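Lipid-transfer protein (Thermomonospora curvata, PDB 6OK1) is of unknown precise function but belongs to the thiolase superfamily, with an N-terminal and a C-terminal thiolase-like part. Local coordinates at residues Met160-Ala165 with Glu263-Pro268; Gln304-Gly309 with Gly314-Phe319. All blocks are in the same frame, centred on the assembly; numbering follows the deposited sequence. Where two conformers were deposited one is given.

Interaction 1 (Met160-Ala165 with Glu263-Pro268); sequences MHEYGA and EITGIP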
ATOM      1  N   MET A 160      -8.183  32.772   3.508  1.00 23.00           N
ATOM      2  CA  MET A 160      -8.953  33.932   3.972  1.00 21.13           C
ATOM      3  C   MET A 160      -8.174  35.216   3.771  1.00 27.94           C
ATOM      4  O   MET A 160      -8.729  36.237   3.345  1.00 26.61           O
ATOM      5  CB  MET A 160      -9.280  33.786   5.449  1.00 22.76           C
ATOM      6  CG  MET A 160     -10.247  32.671   5.777  1.00 24.76           C
ATOM      7  SD  MET A 160     -10.343  32.309   7.543  1.00 26.47           S
ATOM      8  CE  MET A 160     -11.114  33.788   8.193  1.00 31.87           C
ATOM      9  N   HIS A 161      -6.895  35.195   4.126  1.00 24.57           N
ATOM     10  CA  HIS A 161      -6.043  36.373   3.960  1.00 27.67           C
ATOM     11  C   HIS A 161      -5.977  36.816   2.506  1.00 25.65           C
ATOM     12  O   HIS A 161      -6.117  38.004   2.188  1.00 26.31           O
ATOM     13  CB  HIS A 161      -4.639  36.044   4.473  1.00 25.04           C
ATOM     14  CG  HIS A 161      -3.622  37.087   4.157  1.00 25.29           C
ATOM     15  ND1 HIS A 161      -3.490  38.239   4.900  1.00 27.40           N
ATOM     16  CD2 HIS A 161      -2.678  37.147   3.191  1.00 28.05           C
ATOM     17  CE1 HIS A 161      -2.520  38.977   4.388  1.00 29.17           C
ATOM     18  NE2 HIS A 161      -2.011  38.339   3.351  1.00 28.65           N
ATOM     19  N   GLU A 162      -5.726  35.879   1.600  1.00 25.58           N
ATOM     20  CA  GLU A 162      -5.489  36.275   0.221  0.53 45.81           C
ATOM     21  C   GLU A 162      -6.766  36.675  -0.496  1.00 28.01           C
ATOM     22  O   GLU A 162      -6.727  37.563  -1.357  1.00 26.47           O
ATOM     23  CB  GLU A 162      -4.785  35.150  -0.532  0.53 55.59           C
ATOM     24  CG  GLU A 162      -3.436  34.863   0.079  0.53 22.68           C
ATOM     25  CD  GLU A 162      -2.635  33.819  -0.661  0.53 35.52           C
ATOM     26  OE1 GLU A 162      -3.149  33.216  -1.627  0.53 24.45           O
ATOM     27  OE2 GLU A 162      -1.477  33.612  -0.264  0.53 22.55           O
ATOM     28  N   TYR A 163      -7.897  36.083  -0.145  1.00 26.22           N
ATOM     29  CA  TYR A 163      -9.103  36.250  -0.947  1.00 30.74           C
ATOM     30  C   TYR A 163     -10.275  36.875  -0.204  1.00 28.89           C
ATOM     31  O   TYR A 163     -11.328  37.104  -0.813  1.00 30.06           O
ATOM     32  CB  TYR A 163      -9.519  34.887  -1.504  1.00 28.09           C
ATOM     33  CG  TYR A 163      -8.510  34.296  -2.449  1.00 25.61           C
ATOM     34  CD1 TYR A 163      -8.001  35.047  -3.506  1.00 27.10           C
ATOM     35  CD2 TYR A 163      -8.041  32.992  -2.288  1.00 23.75           C
ATOM     36  CE1 TYR A 163      -7.087  34.529  -4.368  1.00 26.46           C
ATOM     37  CE2 TYR A 163      -7.118  32.455  -3.173  1.00 29.49           C
ATOM     38  CZ  TYR A 163      -6.649  33.226  -4.212  1.00 33.46           C
ATOM     39  OH  TYR A 163      -5.731  32.718  -5.096  1.00 28.68           O
ATOM     40  N   GLY A 164     -10.132  37.133   1.086  1.00 28.90           N
ATOM     41  CA  GLY A 164     -11.188  37.754   1.850  1.00 30.20           C
ATOM     42  C   GLY A 164     -12.361  36.856   2.146  1.00 29.92           C
ATOM     43  O   GLY A 164     -13.429  37.350   2.505  1.00 29.37           O
ATOM     44  N   ALA A 165     -12.203  35.548   1.995  1.00 28.86           N
ATOM     45  CA  ALA A 165     -13.214  34.623   2.458  1.00 28.71           C
ATOM     46  C   ALA A 165     -13.282  34.679   3.973  1.00 26.99           C
ATOM     47  O   ALA A 165     -12.288  34.967   4.652  1.00 26.70           O
ATOM     48  CB  ALA A 165     -12.894  33.197   2.015  1.00 27.26           C
ATOM     49  N   GLU A 263       2.937  29.337  -3.341  1.00 23.92           N
ATOM     50  CA  GLU A 263       1.580  29.648  -2.918  0.68 20.43           C
ATOM     51  C   GLU A 263       0.958  28.392  -2.319  1.00 22.13           C
ATOM     52  O   GLU A 263       1.146  27.283  -2.845  1.00 28.64           O
ATOM     53  CB  GLU A 263       0.719  30.152  -4.079  0.68 41.08           C
ATOM     54  CG  GLU A 263       1.102  31.549  -4.541  0.68 50.47           C
ATOM     55  CD  GLU A 263      -0.051  32.292  -5.182  0.68106.73           C
ATOM     56  OE1 GLU A 263      -1.094  32.462  -4.513  0.68113.79           O
ATOM     57  OE2 GLU A 263       0.083  32.705  -6.352  0.68 91.90           O
ATOM     58  N   ILE A 264       0.221  28.569  -1.221  1.00 22.62           N
ATOM     59  CA  ILE A 264      -0.348  27.441  -0.486  1.00 22.37           C
ATOM     60  C   ILE A 264      -1.870  27.511  -0.401  1.00 27.01           C
ATOM     61  O   ILE A 264      -2.483  26.703   0.292  1.00 26.47           O
ATOM     62  CB  ILE A 264       0.264  27.312   0.929  1.00 21.64           C
ATOM     63  CG1 ILE A 264      -0.124  28.481   1.842  1.00 21.82           C
ATOM     64  CG2 ILE A 264       1.774  27.173   0.817  1.00 26.26           C
ATOM     65  CD1 ILE A 264       0.178  28.260   3.329  1.00 24.07           C
ATOM     66  N   THR A 265      -2.496  28.453  -1.097  1.00 25.95           N
ATOM     67  CA  THR A 265      -3.929  28.650  -0.960  1.00 26.34           C
ATOM     68  C   THR A 265      -4.743  27.881  -1.984  1.00 25.74           C
ATOM     69  O   THR A 265      -5.959  27.770  -1.819  1.00 26.71           O
ATOM     70  CB  THR A 265      -4.275  30.122  -1.087  1.00 28.11           C
ATOM     71  OG1 THR A 265      -3.692  30.623  -2.281  1.00 27.97           O
ATOM     72  CG2 THR A 265      -3.739  30.883   0.124  1.00 34.52           C
ATOM     73  N   GLY A 266      -4.116  27.357  -3.023  1.00 22.75           N
ATOM     74  CA  GLY A 266      -4.775  26.460  -3.939  1.00 24.99           C
ATOM     75  C   GLY A 266      -4.533  25.017  -3.537  1.00 22.94           C
ATOM     76  O   GLY A 266      -4.142  24.715  -2.405  1.00 24.23           O
ATOM     77  N   ILE A 267      -4.790  24.115  -4.477  1.00 22.17           N
ATOM     78  CA  ILE A 267      -4.472  22.697  -4.292  1.00 22.12           C
ATOM     79  C   ILE A 267      -3.909  22.229  -5.626  1.00 22.98           C
ATOM     80  O   ILE A 267      -4.639  21.648  -6.433  1.00 22.23           O
ATOM     81  CB  ILE A 267      -5.682  21.842  -3.903  1.00 22.21           C
ATOM     82  CG1 ILE A 267      -6.485  22.447  -2.749  1.00 23.84           C
ATOM     83  CG2 ILE A 267      -5.201  20.441  -3.524  1.00 19.55           C
ATOM     84  CD1 ILE A 267      -7.817  21.773  -2.562  1.00 26.36           C
ATOM     85  N   PRO A 268      -2.632  22.490  -5.900  1.00 22.72           N
ATOM     86  CA  PRO A 268      -2.093  22.209  -7.239  1.00 25.37           C
ATOM     87  C   PRO A 268      -2.272  20.769  -7.656  1.00 19.70           C
ATOM     88  O   PRO A 268      -2.468  20.476  -8.844  1.00 23.21           O
ATOM     89  CB  PRO A 268      -0.612  22.560  -7.092  1.00 29.25           C
ATOM     90  CG  PRO A 268      -0.524  23.444  -5.907  1.00 33.54           C
ATOM     91  CD  PRO A 268      -1.660  23.157  -5.018  1.00 24.24           C
TER
HETATM   92  O   HOH W   1       0.013  31.244  -0.370  1.00 25.96           O
HETATM   93  O   HOH W   2      -4.989  30.158  -4.640  1.00 28.72           O
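Glu162 and Thr265 reach toward each other from opposite directions, joining the last turn of helix 148-163 to the loop that precedes helix 268-281 in this thiolase-fold protein. Thr265 OG1 donates to Glu162 OE1 at 2.7 Å, but the hydroxyl rises 36° out of the carboxylate plane instead of lying in it. With chi1 at 52°, OG1 stands between the backbone N and the carbonyl carbon, which puts the methyl CG2 over one face of the carboxylate, 3.0 Å from Glu162 OE1, a tight approach. Extended beyond CG, the Glu162 chain delivers its other oxygen to a water: OE2 accepts from water 1 at 2.8 Å, and the same water accepts from Ile264 N. Arg158 forms a salt bridge to OE2, which probably offsets the approach of a second carboxylate, Glu263 OE1 lying 3.6 Å from Glu162 OE1. All these positions are those of one of two modelled conformers of Glu162; Glu263 has two as well, and the spacing between the carboxylates is doubtful. An aromatic side chain from the chain of another protein in the assembly also packs against Glu162.

Tyr163, the next residue along the helix, carries Glu162 CB over the centre of one ring face and meets Tyr159 edge-to-face. Thr265 approaches this ring obliquely, OG1 coming to 4.0 Å from Tyr163 CE2. The two hydroxyls are linked indirectly by water 2, which sits in the ring plane at its edge, 2.7 Å from Tyr163 OH, and donates to Thr265 OG1 at 2.7 Å.

Interaction 2 (Gln304-Gly309 with Gly314-Phe319); sequences QLEELG and GEAKDF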
ATOM      1  N   GLN A 304     -10.948  23.720  -4.284  1.00 23.35           N
ATOM      2  CA  GLN A 304     -11.270  22.654  -5.221  1.00 21.12           C
ATOM      3  C   GLN A 304     -12.075  23.195  -6.393  1.00 22.21           C
ATOM      4  O   GLN A 304     -11.795  22.876  -7.553  1.00 24.66           O
ATOM      5  CB  GLN A 304     -12.051  21.548  -4.535  1.00 26.07           C
ATOM      6  CG  GLN A 304     -11.213  20.615  -3.701  1.00 24.52           C
ATOM      7  CD  GLN A 304     -12.060  19.492  -3.201  1.00 24.91           C
ATOM      8  OE1 GLN A 304     -12.400  18.568  -3.949  1.00 27.87           O
ATOM      9  NE2 GLN A 304     -12.480  19.599  -1.955  1.00 21.99           N
ATOM     10  N   LEU A 305     -13.083  24.021  -6.110  1.00 22.43           N
ATOM     11  CA  LEU A 305     -13.889  24.580  -7.197  1.00 22.08           C
ATOM     12  C   LEU A 305     -13.029  25.382  -8.163  1.00 29.28           C
ATOM     13  O   LEU A 305     -13.236  25.355  -9.390  1.00 25.04           O
ATOM     14  CB  LEU A 305     -15.010  25.446  -6.612  1.00 24.07           C
ATOM     15  CG  LEU A 305     -16.117  24.680  -5.874  1.00 28.11           C
ATOM     16  CD1 LEU A 305     -16.891  25.609  -4.943  1.00 26.88           C
ATOM     17  CD2 LEU A 305     -17.057  23.988  -6.891  1.00 28.41           C
ATOM     18  N   GLU A 306     -12.055  26.095  -7.626  1.00 24.61           N
ATOM     19  CA  GLU A 306     -11.175  26.912  -8.447  1.00 27.28           C
ATOM     20  C   GLU A 306     -10.194  26.060  -9.242  1.00 22.30           C
ATOM     21  O   GLU A 306      -9.983  26.300 -10.442  1.00 25.22           O
ATOM     22  CB  GLU A 306     -10.470  27.913  -7.545  1.00 26.77           C
ATOM     23  CG  GLU A 306     -11.482  28.790  -6.824  1.00 29.43           C
ATOM     24  CD  GLU A 306     -10.884  29.639  -5.725  1.00 32.36           C
ATOM     25  OE1 GLU A 306      -9.646  29.701  -5.642  1.00 27.01           O
ATOM     26  OE2 GLU A 306     -11.645  30.285  -4.978  1.00 27.24           O
ATOM     27  N   GLU A 307      -9.604  25.049  -8.605  1.00 25.23           N
ATOM     28  CA  GLU A 307      -8.678  24.166  -9.300  1.00 23.51           C
ATOM     29  C   GLU A 307      -9.348  23.444 -10.453  1.00 24.73           C
ATOM     30  O   GLU A 307      -8.691  23.159 -11.465  1.00 25.66           O
ATOM     31  CB  GLU A 307      -8.096  23.141  -8.328  1.00 22.21           C
ATOM     32  CG  GLU A 307      -7.116  23.736  -7.304  1.00 24.41           C
ATOM     33  CD  GLU A 307      -5.817  24.235  -7.906  1.00 26.02           C
ATOM     34  OE1 GLU A 307      -5.528  23.949  -9.096  1.00 25.78           O
ATOM     35  OE2 GLU A 307      -5.074  24.951  -7.197  1.00 26.31           O
ATOM     36  N   LEU A 308     -10.613  23.092 -10.297  1.00 24.02           N
ATOM     37  CA  LEU A 308     -11.341  22.318 -11.298  1.00 23.41           C
ATOM     38  C   LEU A 308     -12.024  23.196 -12.344  1.00 25.97           C
ATOM     39  O   LEU A 308     -12.704  22.668 -13.228  1.00 29.04           O
ATOM     40  CB  LEU A 308     -12.370  21.417 -10.604  1.00 25.36           C
ATOM     41  CG  LEU A 308     -11.752  20.396  -9.626  1.00 25.91           C
ATOM     42  CD1 LEU A 308     -12.844  19.749  -8.779  1.00 28.13           C
ATOM     43  CD2 LEU A 308     -10.948  19.347 -10.350  1.00 28.24           C
ATOM     44  N   GLY A 309     -11.848  24.514 -12.268  1.00 26.19           N
ATOM     45  CA  GLY A 309     -12.295  25.404 -13.316  1.00 26.78           C
ATOM     46  C   GLY A 309     -13.749  25.836 -13.254  1.00 26.71           C
ATOM     47  O   GLY A 309     -14.265  26.364 -14.255  1.00 27.85           O
ATOM     48  N   GLY A 314      -9.923  32.564  -6.183  1.00 30.51           N
ATOM     49  CA  GLY A 314     -10.424  33.407  -5.110  1.00 29.96           C
ATOM     50  C   GLY A 314     -11.904  33.713  -5.131  1.00 31.32           C
ATOM     51  O   GLY A 314     -12.380  34.419  -4.232  1.00 31.44           O
ATOM     52  N   GLU A 315     -12.656  33.216  -6.113  1.00 29.28           N
ATOM     53  CA  GLU A 315     -14.068  33.531  -6.218  1.00 26.13           C
ATOM     54  C   GLU A 315     -14.998  32.371  -5.870  1.00 29.48           C
ATOM     55  O   GLU A 315     -16.208  32.481  -6.083  1.00 29.72           O
ATOM     56  CB  GLU A 315     -14.351  34.063  -7.636  1.00 29.91           C
ATOM     57  CG  GLU A 315     -13.438  35.238  -7.939  1.00 41.47           C
ATOM     58  CD  GLU A 315     -13.900  36.100  -9.085  1.00 58.79           C
ATOM     59  OE1 GLU A 315     -14.726  35.634  -9.886  1.00 37.38           O
ATOM     60  OE2 GLU A 315     -13.425  37.249  -9.179  1.00 45.16           O
ATOM     61  N   ALA A 316     -14.483  31.273  -5.302  1.00 27.18           N
ATOM     62  CA  ALA A 316     -15.371  30.211  -4.847  1.00 25.93           C
ATOM     63  C   ALA A 316     -16.392  30.718  -3.852  1.00 27.79           C
ATOM     64  O   ALA A 316     -17.532  30.237  -3.834  1.00 28.53           O
ATOM     65  CB  ALA A 316     -14.564  29.066  -4.235  1.00 24.45           C
ATOM     66  N   LYS A 317     -16.012  31.665  -2.998  1.00 25.12           N
ATOM     67  CA  LYS A 317     -16.964  32.173  -2.022  1.00 25.70           C
ATOM     68  C   LYS A 317     -18.171  32.783  -2.724  1.00 29.68           C
ATOM     69  O   LYS A 317     -19.310  32.657  -2.258  1.00 31.97           O
ATOM     70  CB  LYS A 317     -16.303  33.207  -1.113  1.00 27.98           C
ATOM     71  CG  LYS A 317     -15.865  34.484  -1.836  1.00 29.10           C
ATOM     72  CD  LYS A 317     -15.032  35.375  -0.888  1.00 31.29           C
ATOM     73  CE  LYS A 317     -14.531  36.643  -1.583  1.00 34.07           C
ATOM     74  NZ  LYS A 317     -15.687  37.488  -1.991  1.00 53.99           N
ATOM     75  N   ASP A 318     -17.935  33.411  -3.870  1.00 29.82           N
ATOM     76  CA  ASP A 318     -19.024  34.023  -4.634  1.00 33.21           C
ATOM     77  C   ASP A 318     -19.855  32.972  -5.363  1.00 30.75           C
ATOM     78  O   ASP A 318     -21.089  33.052  -5.379  1.00 36.42           O
ATOM     79  CB  ASP A 318     -18.428  35.034  -5.608  1.00 32.21           C
ATOM     80  CG  ASP A 318     -17.547  36.048  -4.916  1.00 53.20           C
ATOM     81  OD1 ASP A 318     -18.035  36.712  -3.985  1.00 41.04           O
ATOM     82  OD2 ASP A 318     -16.361  36.169  -5.269  1.00 46.68           O
ATOM     83  N   PHE A 319     -19.192  31.976  -5.957  1.00 32.68           N
ATOM     84  CA  PHE A 319     -19.875  30.856  -6.595  1.00 27.05           C
ATOM     85  C   PHE A 319     -20.815  30.167  -5.617  1.00 28.66           C
ATOM     86  O   PHE A 319     -21.953  29.833  -5.967  1.00 32.34           O
ATOM     87  CB  PHE A 319     -18.818  29.889  -7.145  1.00 29.99           C
ATOM     88  CG  PHE A 319     -19.362  28.754  -7.969  1.00 30.90           C
ATOM     89  CD1 PHE A 319     -19.634  28.924  -9.305  1.00 32.57           C
ATOM     90  CD2 PHE A 319     -19.555  27.495  -7.408  1.00 27.75           C
ATOM     91  CE1 PHE A 319     -20.115  27.874 -10.073  1.00 40.08           C
ATOM     92  CE2 PHE A 319     -20.023  26.442  -8.170  1.00 31.13           C
ATOM     93  CZ  PHE A 319     -20.300  26.626  -9.499  1.00 35.54           C
TER
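The carboxylate of Glu306 takes two backbone N-H groups at the approach to helix 316-321, one above its plane, from Gly314, and one near its plane, from the first helical residue, Ala316. Gly314 N bonds to Glu306 OE1 at 2.9 Å, 60° out of the carboxylate plane, yet the N-H points almost straight at the oxygen (168°). Ala316 N meets Glu306 OE2 on the anti side, only 18° out of plane, at 3.0 Å. Ala316 CB crowds the same oxygen, 3.2 Å from Glu306 OE2, which is also hydrogen-bonded to Tyr159 OH of helix 148-163. A carboxylate at this first helical N-H is probably favoured by the helix dipole. Beside it lies an apolar patch: Leu305 and Phe319 cross at about a right angle, with Leu305 CD2 coming obliquely to the ring, 4.1 Å from Phe319 CE2. Leu305 CD1 also touches Ala316 CB, at 4.2 Å. The contact thus sets helix 301-307, which ends in a Schellman motif at Gly309, against helix 316-321, while Leu308 packs on strand 371-375 and Tyr159 brings in helix 148-163.

From the N terminus, helix 148-163 supplies the first half of interaction 1; the chain then runs through helix 167-182 and strands 219-228 and 240-248 before residues 263-268 close this long loop of 97 residues. Interaction 2 follows in series, neither nested nor crossed, and closes a short loop, with four residues between its segments, that joins helices 301-307 and 316-321. Their centres lie about 11 Å apart, and the two meet directly: Ile267 N probably bonds to Glu307 OE2, and Tyr163 CD1 packs 3.3 Å from Gly314 CA. Together they tie a helix of the N-terminal thiolase region to the loop and two helices of the C-terminal one.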